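Local coordinates for BH2621 protein (Bacillus halodurans, PDB 2QML) that probably works as a GNAT-family N-acyltransferase, with a predicted role in siderophore biosynthesis by transferring fatty acyl groups to a lysine amino group, at residues E12-H16 and V17-K21; R25-T28 and M29-D33; G113-E116 and Y117-Q120; M154-V157 and F158-G162. One frame throughout, in Å; residues are numbered along the deposited sequence. Where two conformers were deposited one is given.

Contact 1 of 4, residues E12-H16 and V17-K21; sequences EVFDH and VVNKK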
loop_
_atom_site.group_PDB
_atom_site.type_symbol
_atom_site.label_atom_id
_atom_site.label_comp_id
_atom_site.label_asym_id
_atom_site.label_seq_id
_atom_site.Cartn_x
_atom_site.Cartn_y
_atom_site.Cartn_z
ATOM N N GLU A 12 5.976 -11.957 -8.365
ATOM C CA GLU A 12 7.180 -11.359 -8.909
ATOM C C GLU A 12 6.923 -10.975 -10.367
ATOM O O GLU A 12 6.475 -11.796 -11.184
ATOM C CB GLU A 12 8.395 -12.257 -8.767
ATOM C CG GLU A 12 9.623 -11.667 -9.483
ATOM C CD GLU A 12 10.852 -12.511 -9.416
ATOM O OE1 GLU A 12 10.862 -13.543 -8.702
ATOM O OE2 GLU A 12 11.806 -12.168 -10.175
ATOM N N VAL A 13 7.223 -9.726 -10.707
ATOM C CA VAL A 13 7.048 -9.240 -12.080
ATOM C C VAL A 13 8.265 -8.456 -12.514
ATOM O O VAL A 13 9.036 -7.935 -11.701
ATOM C CB VAL A 13 5.784 -8.365 -12.253
ATOM C CG1 VAL A 13 4.524 -9.183 -11.879
ATOM C CG2 VAL A 13 5.882 -7.020 -11.434
ATOM N N PHE A 14 8.459 -8.395 -13.820
ATOM C CA PHE A 14 9.444 -7.508 -14.394
ATOM C C PHE A 14 8.727 -6.214 -14.733
ATOM O O PHE A 14 7.572 -6.236 -15.163
ATOM C CB PHE A 14 10.049 -8.073 -15.657
ATOM C CG PHE A 14 11.194 -7.266 -16.168
ATOM C CD1 PHE A 14 12.392 -7.264 -15.499
ATOM C CD2 PHE A 14 11.080 -6.531 -17.328
ATOM C CE1 PHE A 14 13.441 -6.539 -15.964
ATOM C CE2 PHE A 14 12.150 -5.808 -17.831
ATOM C CZ PHE A 14 13.333 -5.806 -17.138
ATOM N N ASP A 15 9.368 -5.084 -14.481
ATOM C CA ASP A 15 8.828 -3.807 -14.976
ATOM C C ASP A 15 9.819 -3.211 -15.965
ATOM O O ASP A 15 10.920 -2.803 -15.603
ATOM C CB ASP A 15 8.511 -2.833 -13.868
ATOM C CG ASP A 15 7.820 -1.615 -14.407
ATOM O OD1 ASP A 15 8.511 -0.705 -14.891
ATOM O OD2 ASP A 15 6.583 -1.605 -14.440
ATOM N N HIS A 16 9.412 -3.174 -17.223
ATOM C CA HIS A 16 10.296 -2.770 -18.300
ATOM C C HIS A 16 10.500 -1.251 -18.301
ATOM O O HIS A 16 11.475 -0.804 -18.857
ATOM C CB HIS A 16 9.807 -3.269 -19.678
ATOM C CG HIS A 16 8.688 -2.464 -20.270
ATOM N ND1 HIS A 16 8.914 -1.384 -21.089
ATOM C CD2 HIS A 16 7.339 -2.561 -20.146
ATOM C CE1 HIS A 16 7.759 -0.845 -21.433
ATOM N NE2 HIS A 16 6.786 -1.552 -20.894
ATOM N N VAL A 17 9.617 -0.486 -17.678
ATOM C CA VAL A 17 9.749 0.960 -17.633
ATOM C C VAL A 17 10.954 1.384 -16.768
ATOM O O VAL A 17 11.754 2.226 -17.225
ATOM C CB VAL A 17 8.430 1.653 -17.193
ATOM C CG1 VAL A 17 8.635 3.166 -17.118
ATOM C CG2 VAL A 17 7.311 1.294 -18.159
ATOM N N VAL A 18 11.079 0.841 -15.562
ATOM C CA VAL A 18 12.212 1.122 -14.684
ATOM C C VAL A 18 13.334 0.072 -14.834
ATOM O O VAL A 18 14.416 0.217 -14.252
ATOM C CB VAL A 18 11.779 1.266 -13.204
ATOM C CG1 VAL A 18 10.817 2.475 -13.047
ATOM C CG2 VAL A 18 11.160 -0.003 -12.623
ATOM N N ASN A 19 13.060 -0.963 -15.623
ATOM C CA ASN A 19 13.976 -2.069 -15.887
ATOM C C ASN A 19 14.425 -2.748 -14.572
ATOM O O ASN A 19 15.618 -2.847 -14.258
ATOM C CB ASN A 19 15.162 -1.550 -16.705
ATOM C CG ASN A 19 15.889 -2.624 -17.404
ATOM O OD1 ASN A 19 15.289 -3.405 -18.154
ATOM N ND2 ASN A 19 17.212 -2.641 -17.234
ATOM N N LYS A 20 13.452 -3.155 -13.781
ATOM C CA LYS A 20 13.693 -3.796 -12.516
ATOM C C LYS A 20 12.761 -4.978 -12.314
ATOM O O LYS A 20 11.667 -5.041 -12.882
ATOM C CB LYS A 20 13.387 -2.854 -11.363
ATOM C CG LYS A 20 14.092 -1.541 -11.320
ATOM C CD LYS A 20 15.543 -1.691 -11.075
ATOM C CE LYS A 20 16.145 -0.308 -11.048
ATOM N NZ LYS A 20 17.587 -0.465 -10.954
ATOM N N LYS A 21 13.215 -5.912 -11.480
ATOM C CA LYS A 21 12.425 -7.030 -10.987
ATOM C C LYS A 21 11.726 -6.539 -9.727
ATOM O O LYS A 21 12.397 -6.043 -8.820
ATOM C CB LYS A 21 13.368 -8.202 -10.686
ATOM C CG LYS A 21 12.869 -9.322 -9.866
ATOM C CD LYS A 21 14.059 -10.269 -9.463
ATOM C CE LYS A 21 15.021 -10.514 -10.628
ATOM N NZ LYS A 21 16.012 -11.641 -10.328
#
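The turn of the N-terminal beta hairpin, where strand 11-15 runs antiparallel to strand 20-26, is closed chiefly by D15 acting on V17, V18 and K20. D15 and K20 form the hydrogen-bonded pair: D15 N gives a nearly straight bond (175°) to K20 O at 2.8 Å, and K20 N returns one to D15 O at 3.1 Å. The side chain of D15, with CG anti to the backbone N (chi1 -173°), turns its carboxylate back over the loop. There D15 OD1 accepts from V18 N at 3.1 Å, almost in line with its own C-O bond, and more weakly from V17 N at 3.0 Å. The other oxygen, OD2, is taken by K194 in a salt bridge and by W193 NE1, so the buried carboxylate joins the turn to the C-terminal helix 183-194. H16 makes a second link to that helix, NE2 to K194 O, while V17 CG2 packs over one face of the H16 imidazole, 4.1 Å from the ring centroid, in a CH-pi contact. On the sheet face of F14 and K21, the phenyl ring stands nearly perpendicular to the N19 amide and receives N19 OD1 at its edge, 3.3 Å from F14 CZ. Farther along, E12 turns its carboxylate toward the aliphatic part of K21, a tight and possibly doubtful approach; the lysine NZ remains beyond salt-bridge distance. N19, with positive phi, and K20 both face D15, which is the signature of a G1 beta bulge at the end of a hairpin turn.

Contact 2 of 4, residues R25-T28 and M29-D33; sequences RHVT and MDDVD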
loop_
_atom_site.group_PDB
_atom_site.type_symbol
_atom_site.label_atom_id
_atom_site.label_comp_id
_atom_site.label_asym_id
_atom_site.label_seq_id
_atom_site.Cartn_x
_atom_site.Cartn_y
_atom_site.Cartn_z
ATOM N N ARG A 25 6.422 -10.423 -1.158
ATOM C CA ARG A 25 6.293 -11.617 -0.364
ATOM C C ARG A 25 5.571 -11.300 0.915
ATOM O O ARG A 25 5.553 -10.168 1.359
ATOM C CB ARG A 25 7.669 -12.211 -0.035
ATOM C CG ARG A 25 8.616 -11.338 0.789
ATOM C CD ARG A 25 9.784 -12.095 1.328
ATOM N NE ARG A 25 10.707 -11.264 2.097
ATOM C CZ ARG A 25 10.534 -10.956 3.375
ATOM N NH1 ARG A 25 9.448 -11.325 3.994
ATOM N NH2 ARG A 25 11.422 -10.213 4.015
ATOM N N HIS A 26 5.026 -12.334 1.523
ATOM C CA HIS A 26 4.395 -12.211 2.823
ATOM C C HIS A 26 5.433 -11.869 3.865
ATOM O O HIS A 26 6.559 -12.387 3.887
ATOM C CB HIS A 26 3.649 -13.481 3.247
ATOM C CG HIS A 26 2.394 -13.732 2.479
ATOM N ND1 HIS A 26 1.737 -14.934 2.521
ATOM C CD2 HIS A 26 1.759 -12.999 1.530
ATOM C CE1 HIS A 26 0.681 -14.890 1.724
ATOM N NE2 HIS A 26 0.659 -13.721 1.117
ATOM N N VAL A 27 5.056 -10.926 4.719
ATOM C CA VAL A 27 5.847 -10.634 5.880
ATOM C C VAL A 27 5.825 -11.866 6.858
ATOM O O VAL A 27 4.832 -12.614 6.958
ATOM C CB VAL A 27 5.313 -9.369 6.569
ATOM C CG1 VAL A 27 5.878 -9.216 7.993
ATOM C CG2 VAL A 27 5.536 -8.096 5.696
ATOM N N THR A 28 6.921 -12.045 7.582
ATOM C CA THR A 28 7.043 -13.022 8.637
ATOM C C THR A 28 7.661 -12.358 9.858
ATOM O O THR A 28 8.160 -11.260 9.778
ATOM C CB THR A 28 7.917 -14.269 8.262
ATOM O OG1 THR A 28 9.301 -13.927 8.284
ATOM C CG2 THR A 28 7.529 -14.779 6.893
HETATM N N MSE A 29 7.681 -13.063 10.982
HETATM C CA MSE A 29 8.292 -12.538 12.215
HETATM C C MSE A 29 9.791 -12.335 12.094
HETATM O O MSE A 29 10.361 -11.553 12.872
HETATM C CB MSE A 29 7.948 -13.405 13.439
HETATM C CG MSE A 29 6.483 -13.326 13.867
HETATM SE SE MSE A 29 5.940 -11.540 14.386
HETATM C CE MSE A 29 7.055 -11.311 15.991
ATOM N N ASP A 30 10.428 -12.968 11.103
ATOM C CA ASP A 30 11.844 -12.725 10.846
ATOM C C ASP A 30 12.104 -11.332 10.321
ATOM O O ASP A 30 13.247 -10.900 10.282
ATOM C CB ASP A 30 12.415 -13.710 9.822
ATOM C CG ASP A 30 12.468 -15.155 10.328
ATOM O OD1 ASP A 30 12.522 -15.383 11.572
ATOM O OD2 ASP A 30 12.471 -16.040 9.427
ATOM N N ASP A 31 11.065 -10.627 9.899
ATOM C CA ASP A 31 11.200 -9.289 9.367
ATOM C C ASP A 31 11.072 -8.212 10.410
ATOM O O ASP A 31 11.215 -7.051 10.059
ATOM C CB ASP A 31 10.112 -9.040 8.342
ATOM C CG ASP A 31 10.172 -10.000 7.184
ATOM O OD1 ASP A 31 11.287 -10.403 6.808
ATOM O OD2 ASP A 31 9.080 -10.302 6.663
ATOM N N VAL A 32 10.914 -8.593 11.671
ATOM C CA VAL A 32 10.583 -7.606 12.697
ATOM C C VAL A 32 11.658 -6.551 12.884
ATOM O O VAL A 32 11.296 -5.379 13.056
ATOM C CB VAL A 32 10.176 -8.273 14.053
ATOM C CG1 VAL A 32 11.330 -8.942 14.732
ATOM C CG2 VAL A 32 9.524 -7.187 14.973
ATOM N N ASP A 33 12.932 -6.919 12.894
ATOM C CA ASP A 33 13.978 -5.915 13.088
ATOM C C ASP A 33 14.028 -4.909 11.922
ATOM O O ASP A 33 14.205 -3.700 12.125
ATOM C CB ASP A 33 15.345 -6.579 13.299
ATOM C CG ASP A 33 15.355 -7.528 14.496
ATOM O OD1 ASP A 33 15.024 -7.141 15.607
ATOM O OD2 ASP A 33 15.681 -8.696 14.305
#
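R25 and D31 meet in an end-on, two-nitrogen salt bridge that spans the passage from strand to helix. R25 NH2 reaches D31 OD1 at 2.8 Å, and R25 NH1 reaches D31 OD2 at 2.9 Å. The two flat groups are not coplanar but turned 38° against each other: NH1 meets OD2 on its syn side, whereas NH2 approaches OD1 from above the carboxylate plane. D31 OD2 carries a second bond, nearly straight (169°), from T28 N at 2.9 Å, which comes from the other side of that plane. A guanidinium and a backbone amide thus share one oxygen of a buried carboxylate, an environment that would be expected to favour the ionised form.

The next shell fixes these groups. R25 starts with CG between its backbone N and carbonyl carbon (chi1 62°) and then runs extended to NE, carrying the guanidinium along the chain toward D31; NH1 also bonds to H26 O at 3.1 Å, which limits rotation of the group. T28 binds the start of the following 3-10 turn through its main chain and its hydroxyl: T28 O accepts from D31 N at 3.0 Å, and T28 OG1 accepts from D30 N at 3.2 Å. Beside the carboxylate, V27 CG1 lies 3.6 Å from D31 OD2.

Outside the salt bridge, V27 packs on L72 and V74 of strand 70-77 and on L35 of helix 32-38. M29 and V32 turn to helix 54-65, touching L65 and Y57 respectively, so the turn lies where strand 20-26 gives way to this helical layer.

Contact 3 of 4, residues G113-E116 and Y117-Q120; sequences GPQE and YLGQ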
loop_
_atom_site.group_PDB
_atom_site.type_symbol
_atom_site.label_atom_id
_atom_site.label_comp_id
_atom_site.label_asym_id
_atom_site.label_seq_id
_atom_site.Cartn_x
_atom_site.Cartn_y
_atom_site.Cartn_z
ATOM N N GLY A 113 10.584 2.223 3.040
ATOM C CA GLY A 113 11.403 2.261 4.265
ATOM C C GLY A 113 12.749 2.957 4.120
ATOM O O GLY A 113 12.935 4.060 4.617
ATOM N N PRO A 114 13.695 2.307 3.432
ATOM C CA PRO A 114 15.039 2.898 3.297
ATOM C C PRO A 114 15.049 4.168 2.472
ATOM O O PRO A 114 14.445 4.256 1.384
ATOM C CB PRO A 114 15.843 1.784 2.604
ATOM C CG PRO A 114 15.043 0.603 2.720
ATOM C CD PRO A 114 13.606 0.991 2.791
ATOM N N GLN A 115 15.719 5.180 3.018
ATOM C CA GLN A 115 15.875 6.462 2.340
ATOM C C GLN A 115 16.463 6.332 0.959
ATOM O O GLN A 115 16.097 7.102 0.056
ATOM C CB GLN A 115 16.767 7.379 3.150
ATOM C CG GLN A 115 16.109 7.809 4.413
ATOM C CD GLN A 115 17.010 8.702 5.213
ATOM O OE1 GLN A 115 17.647 9.611 4.678
ATOM N NE2 GLN A 115 17.101 8.427 6.497
ATOM N N GLU A 116 17.350 5.334 0.773
ATOM C CA GLU A 116 18.011 5.118 -0.515
ATOM C C GLU A 116 17.052 4.687 -1.625
ATOM O O GLU A 116 17.462 4.559 -2.776
ATOM C CB GLU A 116 19.220 4.142 -0.424
ATOM C CG GLU A 116 18.980 2.610 -0.156
ATOM C CD GLU A 116 18.999 2.200 1.338
ATOM O OE1 GLU A 116 18.826 3.059 2.234
ATOM O OE2 GLU A 116 19.171 1.008 1.620
ATOM N N TYR A 117 15.790 4.420 -1.281
ATOM C CA TYR A 117 14.773 4.115 -2.305
ATOM C C TYR A 117 13.727 5.200 -2.490
ATOM O O TYR A 117 12.759 5.012 -3.234
ATOM C CB TYR A 117 14.136 2.735 -2.003
ATOM C CG TYR A 117 15.085 1.627 -2.364
ATOM C CD1 TYR A 117 15.170 1.158 -3.677
ATOM C CD2 TYR A 117 15.962 1.088 -1.420
ATOM C CE1 TYR A 117 16.063 0.157 -4.018
ATOM C CE2 TYR A 117 16.863 0.102 -1.750
ATOM C CZ TYR A 117 16.930 -0.353 -3.054
ATOM O OH TYR A 117 17.834 -1.339 -3.385
ATOM N N LEU A 118 13.937 6.343 -1.848
ATOM C CA LEU A 118 13.056 7.489 -2.033
ATOM C C LEU A 118 13.570 8.386 -3.159
ATOM O O LEU A 118 14.760 8.400 -3.491
ATOM C CB LEU A 118 12.982 8.326 -0.761
ATOM C CG LEU A 118 12.459 7.677 0.520
ATOM C CD1 LEU A 118 12.699 8.645 1.718
ATOM C CD2 LEU A 118 10.994 7.268 0.342
ATOM N N GLY A 119 12.658 9.174 -3.704
ATOM C CA GLY A 119 12.997 10.193 -4.678
ATOM C C GLY A 119 13.391 9.727 -6.038
ATOM O O GLY A 119 13.949 10.491 -6.803
ATOM N N GLN A 120 13.093 8.487 -6.371
ATOM C CA GLN A 120 13.478 7.920 -7.644
ATOM C C GLN A 120 12.324 7.431 -8.515
ATOM O O GLN A 120 12.560 6.817 -9.532
ATOM C CB GLN A 120 14.423 6.783 -7.351
ATOM C CG GLN A 120 15.727 7.318 -6.758
ATOM C CD GLN A 120 16.462 6.259 -6.047
ATOM O OE1 GLN A 120 17.085 5.405 -6.671
ATOM N NE2 GLN A 120 16.428 6.307 -4.716
#
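Q120 leaves its backbone with chi1 at -67° and runs extended beyond CG, a course that brings its amide back to the carbonyl of E116 and ties the exit of the turn. Its NE2 gives two bonds, Q120 NE2 to E116 O at 2.8 Å and Q120 NE2 to L118 O at 2.9 Å, both in the plane of the amide; the second is nearly straight at 174°. Two carbonyls from different parts of the turn are thereby held by a single amide nitrogen, which fixes the amide's rotation.

The Y117 ring has the E116 carbonyl oxygen over one face, while P114 CB comes to its edge, near the ring plane, 4.1 Å from Y117 CD2. In one of two conformers, E116 CG also lies against this ring. The short 3-10 turn beneath these groups is closed by two main-chain bonds, from Y117 N to P114 O and from L118 N to Q115 O, each 3.0 Å long. In both the donor lies well above the plane of the carbonyl it meets. L118 CD1 comes to 3.9 Å from Q115 CA, against the main chain.

In GNAT acyltransferases the link from this central strand to the following helix usually forms the acyl-CoA pyrophosphate loop; the position of 113-120 is consistent with that, though no such ligand is seen here. Q115 NE2 bonds to E41. Y117 packs on V80 and M82 of strand 80-89 and on I112 of strand 106-112, and L118 also touches I112, so the turn forms the first part of the connection from strand 106-112 to helix 123-135, lying against strands 80-89 and 106-112.

Contact 4 of 4, residues M154-V157 and F158-G162; sequences MIHV and FKKCG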
loop_
_atom_site.group_PDB
_atom_site.type_symbol
_atom_site.label_atom_id
_atom_site.label_comp_id
_atom_site.label_asym_id
_atom_site.label_seq_id
_atom_site.Cartn_x
_atom_site.Cartn_y
_atom_site.Cartn_z
HETATM N N MSE A 154 1.959 11.603 -1.633
HETATM C CA MSE A 154 1.179 10.362 -1.847
HETATM C C MSE A 154 -0.183 10.585 -2.470
HETATM O O MSE A 154 -0.629 9.792 -3.285
HETATM C CB MSE A 154 1.011 9.507 -0.573
HETATM C CG MSE A 154 2.209 8.703 -0.243
HETATM SE SE MSE A 154 2.904 7.563 -1.702
HETATM C CE MSE A 154 1.322 6.601 -2.282
ATOM N N ILE A 155 -0.814 11.684 -2.105
ATOM C CA ILE A 155 -2.078 12.035 -2.752
ATOM C C ILE A 155 -1.812 12.195 -4.260
ATOM O O ILE A 155 -2.576 11.702 -5.100
ATOM C CB ILE A 155 -2.676 13.284 -2.113
ATOM C CG1 ILE A 155 -3.121 12.960 -0.676
ATOM C CG2 ILE A 155 -3.832 13.855 -2.969
ATOM C CD1 ILE A 155 -3.477 14.166 0.235
ATOM N N HIS A 156 -0.734 12.872 -4.620
ATOM C CA HIS A 156 -0.368 13.009 -6.044
ATOM C C HIS A 156 -0.120 11.656 -6.733
ATOM O O HIS A 156 -0.621 11.410 -7.834
ATOM C CB HIS A 156 0.858 13.914 -6.154
ATOM C CG HIS A 156 1.416 14.003 -7.540
ATOM N ND1 HIS A 156 0.819 14.742 -8.537
ATOM C CD2 HIS A 156 2.466 13.369 -8.115
ATOM C CE1 HIS A 156 1.499 14.588 -9.658
ATOM N NE2 HIS A 156 2.510 13.776 -9.428
ATOM N N VAL A 157 0.663 10.803 -6.098
ATOM C CA VAL A 157 0.989 9.487 -6.629
ATOM C C VAL A 157 -0.332 8.703 -6.850
ATOM O O VAL A 157 -0.566 8.123 -7.920
ATOM C CB VAL A 157 1.940 8.713 -5.668
ATOM C CG1 VAL A 157 2.013 7.198 -6.020
ATOM C CG2 VAL A 157 3.347 9.299 -5.618
ATOM N N PHE A 158 -1.187 8.677 -5.829
ATOM C CA PHE A 158 -2.471 7.990 -5.932
ATOM C C PHE A 158 -3.278 8.554 -7.104
ATOM O O PHE A 158 -3.799 7.798 -7.921
ATOM C CB PHE A 158 -3.280 8.024 -4.628
ATOM C CG PHE A 158 -2.800 7.092 -3.541
ATOM C CD1 PHE A 158 -2.643 5.744 -3.802
ATOM C CD2 PHE A 158 -2.560 7.532 -2.231
ATOM C CE1 PHE A 158 -2.256 4.876 -2.795
ATOM C CE2 PHE A 158 -2.177 6.668 -1.229
ATOM C CZ PHE A 158 -1.988 5.350 -1.510
ATOM N N LYS A 159 -3.384 9.873 -7.234
ATOM C CA LYS A 159 -4.112 10.442 -8.371
ATOM C C LYS A 159 -3.539 9.973 -9.710
ATOM O O LYS A 159 -4.283 9.635 -10.624
ATOM C CB LYS A 159 -4.091 11.968 -8.322
ATOM C CG LYS A 159 -5.004 12.569 -7.285
ATOM C CD LYS A 159 -4.907 14.097 -7.300
ATOM C CE LYS A 159 -5.701 14.692 -6.141
ATOM N NZ LYS A 159 -5.463 16.154 -6.006
ATOM N N LYS A 160 -2.207 9.943 -9.823
ATOM C CA LYS A 160 -1.538 9.535 -11.053
ATOM C C LYS A 160 -1.848 8.091 -11.379
ATOM O O LYS A 160 -1.837 7.718 -12.557
ATOM C CB LYS A 160 -0.038 9.766 -10.935
ATOM C CG LYS A 160 0.380 11.233 -11.152
ATOM C CD LYS A 160 1.030 11.521 -12.526
ATOM C CE LYS A 160 2.421 10.798 -12.618
ATOM N NZ LYS A 160 3.414 11.314 -13.618
ATOM N N CYS A 161 -2.130 7.274 -10.367
ATOM C CA CYS A 161 -2.505 5.868 -10.565
ATOM C C CYS A 161 -3.995 5.607 -10.741
ATOM O O CYS A 161 -4.391 4.449 -10.815
ATOM C CB CYS A 161 -1.964 5.008 -9.436
ATOM S SG CYS A 161 -0.166 5.099 -9.426
ATOM N N GLY A 162 -4.813 6.655 -10.821
ATOM C CA GLY A 162 -6.233 6.484 -11.087
ATOM C C GLY A 162 -7.174 6.798 -9.934
ATOM O O GLY A 162 -8.377 6.834 -10.145
#
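The F158 ring takes the selenomethionine methyl M154 CE over one face, 3.8 Å from the ring centroid and 18° off its normal, a CH-pi contact displaced toward the CZ side. The ring of F163 meets that of F158 edge-to-face. Two residues further along the helix, K160 CG lies over a face of the H156 imidazole, 4.0 Å from its centroid, and the two side chains run in the same direction. A chi1 of 173° swings the H156 ring along the helix toward K160, one helical turn ahead. I155 and K159 likewise lie side by side, with I155 CG2 3.8 Å from K159 CE.

These pairs ride on regular backbone bonds, such as F158 N to M154 O at 2.8 Å and K160 N to H156 O at 2.9 Å. The last, C161 N to V157 O, is more bent (139°), because C161 is where the chain leaves helical geometry. G162 N returns to K159 O at 3.0 Å, and G162, with positive phi, is the C-prime residue of a Schellman motif, with F163 N to F158 O completing it.

A glycerol molecule, probably from the crystallisation liquor, lies close to F158. One side of the helix lies against the sheet: I155, F158 and K159 pack on strand 175-182, and M154 and F158 on L110 of strand 106-112, while V157 meets I123 and Y124 of helix 123-135.

From the N terminus the four contacts follow in series, none nested in or crossing another. Contact 1 closes the hairpin of strands 11-15 and 20-26 at the outer edge of the sheet, and contact 2 leaves the far end of strand 20-26 for helix 32-38; their centres are about 23 Å apart. Contact 3 turns the chain between strand 106-112 and helix 123-135, with its nearest atoms about 6 Å from contact 1. Contact 4 ends helix 152-160 ahead of strand 164-170, the other outermost strand. Contacts 2 and 4, centres about 28 Å apart, lie on opposite sides of the chain's centre, and all four contacts lie along one GNAT-type fold.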